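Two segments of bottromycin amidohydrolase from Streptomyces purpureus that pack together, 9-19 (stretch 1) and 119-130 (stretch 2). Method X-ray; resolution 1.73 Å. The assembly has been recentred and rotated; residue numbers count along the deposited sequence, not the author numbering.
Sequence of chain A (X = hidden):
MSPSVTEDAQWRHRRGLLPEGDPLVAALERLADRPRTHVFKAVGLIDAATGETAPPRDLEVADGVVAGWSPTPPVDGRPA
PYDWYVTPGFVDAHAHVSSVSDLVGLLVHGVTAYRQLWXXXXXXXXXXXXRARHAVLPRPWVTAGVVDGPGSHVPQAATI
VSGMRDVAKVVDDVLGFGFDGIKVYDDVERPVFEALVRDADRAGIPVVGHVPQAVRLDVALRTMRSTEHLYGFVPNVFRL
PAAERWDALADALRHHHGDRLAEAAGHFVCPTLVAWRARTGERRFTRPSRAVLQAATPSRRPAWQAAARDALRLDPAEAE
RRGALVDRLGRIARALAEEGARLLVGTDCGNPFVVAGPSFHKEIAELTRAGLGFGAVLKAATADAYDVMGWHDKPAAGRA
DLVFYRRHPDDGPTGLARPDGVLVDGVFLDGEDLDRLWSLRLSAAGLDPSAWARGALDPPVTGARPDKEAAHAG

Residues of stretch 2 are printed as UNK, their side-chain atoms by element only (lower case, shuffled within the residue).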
# COMPACT_ATOMS: atom_id res chain seq x y z
N ALA A 9 -0.27 -3.79 26.38
CA ALA A 9 1.17 -3.71 26.15
C ALA A 9 1.47 -2.81 24.95
O ALA A 9 2.62 -2.61 24.58
CB ALA A 9 1.73 -5.07 25.93
N GLN A 10 0.43 -2.28 24.31
CA GLN A 10 0.65 -1.49 23.11
C GLN A 10 1.35 -0.17 23.41
O GLN A 10 1.99 0.40 22.51
CB GLN A 10 -0.69 -1.25 22.42
CG GLN A 10 -1.31 -2.51 21.87
CD GLN A 10 -2.69 -2.26 21.31
OE1 GLN A 10 -3.65 -2.09 22.05
NE2 GLN A 10 -2.80 -2.23 19.99
N TRP A 11 1.25 0.32 24.65
CA TRP A 11 1.88 1.59 24.98
C TRP A 11 3.34 1.38 25.33
O TRP A 11 4.19 2.13 24.86
CB TRP A 11 1.17 2.28 26.14
CG TRP A 11 1.67 3.68 26.40
CD1 TRP A 11 2.47 4.09 27.43
CD2 TRP A 11 1.40 4.85 25.61
NE1 TRP A 11 2.75 5.43 27.30
CE2 TRP A 11 2.10 5.92 26.21
CE3 TRP A 11 0.67 5.09 24.44
CZ2 TRP A 11 2.09 7.19 25.68
CZ3 TRP A 11 0.63 6.36 23.95
CH2 TRP A 11 1.32 7.40 24.59
N ARG A 12 3.63 0.36 26.13
CA ARG A 12 5.00 0.03 26.49
C ARG A 12 5.85 -0.23 25.25
O ARG A 12 7.00 0.20 25.18
CB ARG A 12 5.00 -1.20 27.39
CG ARG A 12 6.32 -1.55 28.04
CD ARG A 12 6.11 -2.45 29.26
NE ARG A 12 5.23 -3.59 28.97
CZ ARG A 12 5.64 -4.77 28.51
NH1 ARG A 12 6.93 -5.00 28.29
NH2 ARG A 12 4.75 -5.72 28.28
N HIS A 13 5.28 -0.90 24.25
CA HIS A 13 6.00 -1.25 23.04
C HIS A 13 5.72 -0.28 21.89
O HIS A 13 5.86 -0.65 20.72
CB HIS A 13 5.65 -2.67 22.63
CG HIS A 13 6.08 -3.70 23.64
ND1 HIS A 13 7.14 -3.51 24.50
CD2 HIS A 13 5.59 -4.93 23.91
CE1 HIS A 13 7.28 -4.57 25.26
NE2 HIS A 13 6.36 -5.45 24.93
N ARG A 14 5.28 0.95 22.20
CA ARG A 14 4.92 1.87 21.12
C ARG A 14 6.09 2.20 20.19
O ARG A 14 5.84 2.67 19.07
CB ARG A 14 4.32 3.16 21.69
CG ARG A 14 5.26 3.97 22.51
CD ARG A 14 4.48 5.07 23.26
NE ARG A 14 5.35 5.93 24.04
CZ ARG A 14 5.85 5.62 25.23
NH1 ARG A 14 5.56 4.45 25.78
NH2 ARG A 14 6.62 6.49 25.85
N ARG A 15 7.35 2.08 20.63
CA ARG A 15 8.49 2.34 19.73
C ARG A 15 8.93 1.08 18.99
O ARG A 15 10.00 1.05 18.41
CB ARG A 15 9.68 2.94 20.49
CG ARG A 15 9.35 4.26 21.17
CD ARG A 15 10.63 5.02 21.66
NE ARG A 15 11.56 5.29 20.57
CZ ARG A 15 11.52 6.37 19.77
NH1 ARG A 15 12.41 6.51 18.80
NH2 ARG A 15 10.62 7.32 19.98
N GLY A 16 8.08 0.06 18.96
CA GLY A 16 8.44 -1.23 18.38
C GLY A 16 8.81 -1.23 16.92
O GLY A 16 9.53 -2.13 16.48
N LEU A 17 8.35 -0.26 16.14
CA LEU A 17 8.78 -0.22 14.76
C LEU A 17 10.20 0.31 14.59
O LEU A 17 10.76 0.15 13.51
CB LEU A 17 7.87 0.67 13.92
CG LEU A 17 6.45 0.13 13.71
CD1 LEU A 17 5.55 1.14 13.07
CD2 LEU A 17 6.50 -1.19 12.82
N LEU A 18 10.77 0.94 15.62
CA LEU A 18 12.04 1.65 15.50
C LEU A 18 12.89 1.30 16.70
O LEU A 18 13.24 2.16 17.51
CB LEU A 18 11.82 3.16 15.40
CG LEU A 18 10.98 3.56 14.19
CD1 LEU A 18 10.51 4.99 14.31
CD2 LEU A 18 11.77 3.37 12.90
N PRO A 19 13.25 0.03 16.84
CA PRO A 19 13.89 -0.41 18.06
C PRO A 19 15.31 0.12 18.17
O PRO A 19 16.05 0.25 17.19
CB PRO A 19 13.88 -1.94 17.94
CG PRO A 19 13.74 -2.23 16.47
CD PRO A 19 12.91 -1.09 15.92
N UNK A 119 -4.10 -0.58 12.41
CA UNK A 119 -3.25 0.37 13.11
C UNK A 119 -3.16 0.12 14.60
O UNK A 119 -4.09 -0.34 15.26
N UNK A 120 -2.03 0.53 15.14
CA UNK A 120 -1.69 0.41 16.56
C UNK A 120 -1.03 1.71 17.04
O UNK A 120 -0.62 2.54 16.22
c UNK A 120 -1.26 -2.10 16.52
o UNK A 120 0.45 -3.02 17.92
c UNK A 120 -0.35 -3.23 16.98
o UNK A 120 -0.44 -4.33 16.40
c UNK A 120 -0.70 -0.73 16.81
N UNK A 121 -0.93 1.92 18.34
CA UNK A 121 -0.12 3.07 18.84
C UNK A 121 1.29 3.14 18.26
O UNK A 121 1.77 4.24 18.01
c UNK A 121 -0.10 2.81 20.34
c UNK A 121 -1.42 2.13 20.61
c UNK A 121 -1.59 1.20 19.45
N UNK A 122 1.93 1.99 17.95
CA UNK A 122 3.26 2.02 17.32
C UNK A 122 3.29 2.75 15.99
O UNK A 122 4.30 3.38 15.65
c UNK A 122 3.79 0.61 17.11
N UNK A 123 2.20 2.69 15.21
CA UNK A 123 2.17 3.46 13.99
C UNK A 123 1.96 4.95 14.21
O UNK A 123 2.46 5.75 13.42
n UNK A 123 1.93 -0.46 11.99
n UNK A 123 0.63 0.48 13.42
c UNK A 123 1.08 2.92 13.06
c UNK A 123 1.04 -0.68 12.95
c UNK A 123 2.08 0.90 11.82
c UNK A 123 1.27 1.50 12.73
N UNK A 124 1.21 5.34 15.24
CA UNK A 124 1.15 6.75 15.61
C UNK A 124 2.50 7.24 16.05
O UNK A 124 2.88 8.38 15.78
c UNK A 124 0.13 6.95 16.73
c UNK A 124 -1.34 6.63 16.30
c UNK A 124 -2.24 6.94 17.45
c UNK A 124 -1.79 7.43 15.08
N UNK A 125 3.22 6.43 16.82
CA UNK A 125 4.59 6.81 17.20
C UNK A 125 5.44 7.05 15.96
O UNK A 125 6.15 8.07 15.85
c UNK A 125 6.74 7.36 19.32
c UNK A 125 6.59 5.97 18.71
c UNK A 125 7.68 5.74 17.63
c UNK A 125 5.21 5.74 18.10
N UNK A 126 5.35 6.14 14.99
CA UNK A 126 6.10 6.30 13.75
C UNK A 126 5.71 7.59 13.04
O UNK A 126 6.57 8.24 12.46
c UNK A 126 5.86 5.08 12.85
N UNK A 127 4.42 7.96 13.08
CA UNK A 127 3.99 9.24 12.51
C UNK A 127 4.65 10.41 13.26
O UNK A 127 4.99 11.42 12.65
c UNK A 127 2.46 9.40 12.55
N UNK A 128 4.84 10.26 14.58
CA UNK A 128 5.50 11.34 15.34
C UNK A 128 6.96 11.46 14.94
O UNK A 128 7.50 12.56 14.82
N UNK A 129 7.61 10.32 14.71
CA UNK A 129 9.01 10.33 14.26
C UNK A 129 9.10 11.03 12.91
O UNK A 129 10.06 11.76 12.63
c UNK A 129 9.54 8.89 14.20
c UNK A 129 10.89 8.81 13.45
c UNK A 129 9.64 8.34 15.58
N UNK A 130 8.13 10.77 12.04
CA UNK A 130 8.07 11.47 10.75
C UNK A 130 7.89 12.98 10.92
O UNK A 130 8.64 13.79 10.34
c UNK A 130 6.67 12.64 6.78
c UNK A 130 7.18 10.60 7.37
c UNK A 130 6.92 11.29 8.50
n UNK A 130 7.03 11.47 6.33
n UNK A 130 6.60 12.58 8.10
c UNK A 130 6.91 10.87 9.93
O HOH W 1 1.50 -0.23 19.57
O HOH W 2 6.86 2.17 16.63

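Position 119 has backbone atoms alone, with no side-chain carbon, and it makes no contact with stretch 1; it is Gly 119. Position 120 carries three carbons, the third bearing two oxygens, which fits a carboxylate on a two-methylene arm: Glu 120. Its CG lies 3.8 Å from Gln 10 NE2, and the residue occupies the N-cap position before the helix.

At 121, three carbons close a ring onto the backbone nitrogen, so the residue is Pro 121. With no amide hydrogen to offer, it suits the first turn of a helix, and its CD approaches Gln 10 NE2 at 3.7 Å. Position 122 has a single side-chain carbon, CB, which stands 4.3 Å from Leu 17 CG and 4.3 Å from His 13 O; this is Ala 122. Its CA is 4.1 Å from Arg 14 CA, the nearest CA-CA pair of the two segments.

Position 123 shows one carbon leading to a five-membered ring of three carbons and two nitrogens, an imidazole: His 123. CB points away from stretch 1, yet chi1 of -58° (m) brings the ring back, so that CD2 sits 3.7 Å from Leu 17 CD1, which meets the ring obliquely. Its ND1 accepts a hydrogen bond from Glu 120 N at 3.2 Å, and NE2 is bonded elsewhere in the structure.

Position 124 has four carbons, forked at the second, hence Leu 124; its side chain makes no contact with stretch 1. The same count and fork recur at 125, giving Leu 125, but here CB points toward stretch 1 and lies 3.3 Å from Arg 14 O. CD1 covers one face of the Arg 15 guanidinium, and CD2 is 3.9 Å from Arg 15 NH2.

A lone carbon at 126, 4.0 Å from Leu 17 CD1 through its CB, marks Ala 126. Another lone carbon at 127, out of reach, gives Ala 127, and 128 has none: Gly 128. At 129, one carbon carries two more, the beta-branched pattern of Val 129, whose CG2 meets Leu 18 CD1 at 3.7 Å. Position 130 again has one carbon and a five-membered ring with two nitrogens; His 130 is out of reach.

The contact sets a chain of three type I turns, spanning Trp 11 to Leu 18, against a regular helix. No direct hydrogen bond crosses it. Arg 14 O instead receives a CA-H...O contact from Ala 122 CA (3.2 Å, 148° at the hydrogen), while two waters supply polar bridges. Water 1 donates to Gln 10 O at 3.0 Å and accepts from Ala 122 N at 2.8 Å. Water 2 donates to Arg 14 O (2.7 Å) and Ala 122 O (3.0 Å) and accepts from Leu 17 N (2.9 Å). Leu 17 packs on Ala 122 and Ala 126, and farther along the helix Leu 18 packs on Leu 125 and Val 129; 610 Å² is buried in all.

Stretch 2 119-130: GEPAHLLAAGVH
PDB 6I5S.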